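Local coordinates for ESAT-6-like protein EsxG (PDB 3Q4H) that probably pairs with a partner protein of the ESAT-6 type as a small secreted helical-hairpin protein of the WXG100 family, at residues A[14-19]-A[79-84]. Residues are numbered along the deposited sequence; the frame is centred on the assembly and turned at random.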
loop_
_atom_site.group_PDB
_atom_site.type_symbol
_atom_site.label_atom_id
_atom_site.label_comp_id
_atom_site.label_asym_id
_atom_site.label_seq_id
_atom_site.Cartn_x
_atom_site.Cartn_y
_atom_site.Cartn_z
ATOM N N ALA A 14 1.431 -5.416 -10.827
ATOM C CA ALA A 14 0.215 -5.464 -10.036
ATOM C C ALA A 14 0.476 -6.298 -8.789
ATOM O O ALA A 14 0.254 -5.834 -7.677
ATOM C CB ALA A 14 -0.935 -6.033 -10.848
ATOM N N SER A 15 0.992 -7.510 -8.972
ATOM C CA SER A 15 1.259 -8.406 -7.843
ATOM C C SER A 15 2.128 -7.754 -6.779
ATOM O O SER A 15 1.898 -7.932 -5.594
ATOM C CB SER A 15 1.930 -9.699 -8.316
ATOM O OG SER A 15 1.009 -10.533 -8.996
ATOM N N GLU A 16 3.131 -7.002 -7.214
ATOM C CA GLU A 16 4.068 -6.398 -6.292
ATOM C C GLU A 16 3.437 -5.199 -5.607
ATOM O O GLU A 16 3.609 -5.018 -4.397
ATOM C CB GLU A 16 5.359 -6.012 -7.015
ATOM C CG GLU A 16 6.226 -7.226 -7.380
ATOM C CD GLU A 16 7.488 -6.866 -8.144
ATOM O OE1 GLU A 16 7.628 -5.707 -8.577
ATOM O OE2 GLU A 16 8.340 -7.752 -8.319
ATOM N N ALA A 17 2.691 -4.395 -6.358
ATOM C CA ALA A 17 2.044 -3.220 -5.777
ATOM C C ALA A 17 1.083 -3.659 -4.673
ATOM O O ALA A 17 1.078 -3.090 -3.572
ATOM C CB ALA A 17 1.319 -2.393 -6.849
ATOM N N ASN A 18 0.308 -4.702 -4.959
ATOM C CA ASN A 18 -0.617 -5.262 -3.972
ATOM C C ASN A 18 0.102 -5.745 -2.715
ATOM O O ASN A 18 -0.335 -5.457 -1.596
ATOM C CB ASN A 18 -1.479 -6.367 -4.598
ATOM C CG ASN A 18 -2.470 -5.815 -5.629
ATOM O OD1 ASN A 18 -2.717 -4.608 -5.676
ATOM N ND2 ASN A 18 -3.027 -6.686 -6.454
ATOM N N PHE A 19 1.227 -6.434 -2.884
ATOM C CA PHE A 19 2.054 -6.780 -1.726
ATOM C C PHE A 19 2.486 -5.522 -0.976
ATOM O O PHE A 19 2.485 -5.502 0.254
ATOM C CB PHE A 19 3.302 -7.588 -2.113
ATOM C CG PHE A 19 4.144 -7.983 -0.924
ATOM C CD1 PHE A 19 3.877 -9.148 -0.222
ATOM C CD2 PHE A 19 5.175 -7.166 -0.482
ATOM C CE1 PHE A 19 4.648 -9.509 0.891
ATOM C CE2 PHE A 19 5.946 -7.523 0.635
ATOM C CZ PHE A 19 5.682 -8.697 1.313
ATOM N N ASP A 79 6.299 -2.309 -3.037
ATOM C CA ASP A 79 6.043 -0.989 -3.610
ATOM C C ASP A 79 7.173 -0.491 -4.502
ATOM O O ASP A 79 6.917 -0.010 -5.606
ATOM C CB ASP A 79 5.783 0.047 -2.523
ATOM C CG ASP A 79 5.222 1.324 -3.087
ATOM O OD1 ASP A 79 4.077 1.278 -3.572
ATOM O OD2 ASP A 79 5.912 2.372 -3.071
ATOM N N ALA A 80 8.409 -0.602 -4.014
ATOM C CA ALA A 80 9.586 -0.103 -4.727
ATOM C C ALA A 80 9.900 -0.985 -5.924
ATOM O O ALA A 80 10.189 -0.488 -7.004
ATOM C CB ALA A 80 10.780 -0.044 -3.794
ATOM N N ALA A 81 9.843 -2.296 -5.728
ATOM C CA ALA A 81 10.066 -3.223 -6.816
ATOM C C ALA A 81 9.125 -2.890 -7.977
ATOM O O ALA A 81 9.581 -2.691 -9.107
ATOM C CB ALA A 81 9.875 -4.646 -6.347
ATOM N N SER A 82 7.828 -2.794 -7.689
ATOM C CA SER A 82 6.820 -2.529 -8.714
ATOM C C SER A 82 7.078 -1.212 -9.456
ATOM O O SER A 82 6.963 -1.155 -10.689
ATOM C CB SER A 82 5.429 -2.491 -8.099
ATOM O OG SER A 82 5.296 -1.354 -7.264
ATOM N N SER A 83 7.424 -0.166 -8.703
ATOM C CA SER A 83 7.794 1.114 -9.293
ATOM C C SER A 83 8.923 0.964 -10.314
ATOM O O SER A 83 8.801 1.453 -11.446
ATOM C CB SER A 83 8.222 2.104 -8.220
ATOM O OG SER A 83 8.486 3.375 -8.804
ATOM N N TYR A 84 10.004 0.288 -9.914
ATOM C CA TYR A 84 11.163 0.064 -10.789
ATOM C C TYR A 84 10.788 -0.682 -12.072
ATOM O O TYR A 84 11.230 -0.309 -13.156
ATOM C CB TYR A 84 12.284 -0.696 -10.054
ATOM C CG TYR A 84 13.532 -0.923 -10.897
ATOM C CD1 TYR A 84 14.645 -0.100 -10.764
ATOM C CD2 TYR A 84 13.588 -1.957 -11.841
ATOM C CE1 TYR A 84 15.794 -0.301 -11.546
ATOM C CE2 TYR A 84 14.721 -2.164 -12.629
ATOM C CZ TYR A 84 15.821 -1.334 -12.476
ATOM O OH TYR A 84 16.945 -1.539 -13.251
#
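S82 and E16 meet at their beta carbons, CB to CB 3.7 Å, where the axes of 14-19 and 79-84 come within 7.6 Å of each other, at 152°. So close an approach suits small residues: S82 lays its CB against the N of A17 (3.8 Å), and the methyl of A17 adds little bulk. Glutamate suits its place because its CB packs here while its longer chain reaches over helix 79-94. Its CG is anti to the carbonyl carbon (chi1 -73°) and the chain continues extended, so CD lies 3.7 Å from the A81 CB. OE1 also nears the N of S82, at an angle too poor for a hydrogen bond. An apolar side chain of another protein's chain packs on E16. With OG between N and the carbonyl carbon (chi1 68°), S82 satisfies its hydroxyl within its own helix, donating a hydrogen bond to the O of D79 (2.7 Å) from above the carbonyl plane; that oxygen also accepts from the N of S83. The D79 side chain leaves the backbone away from 14-19, its carboxylate held by a salt bridge (OD1) to R27 and a hydrogen bond (OD2) to Q74, both of a second copy. Helix 79-94 prolongs the hairpin arm 47-77 after G78, and the contact joins it to arm 8-38 toward the termini.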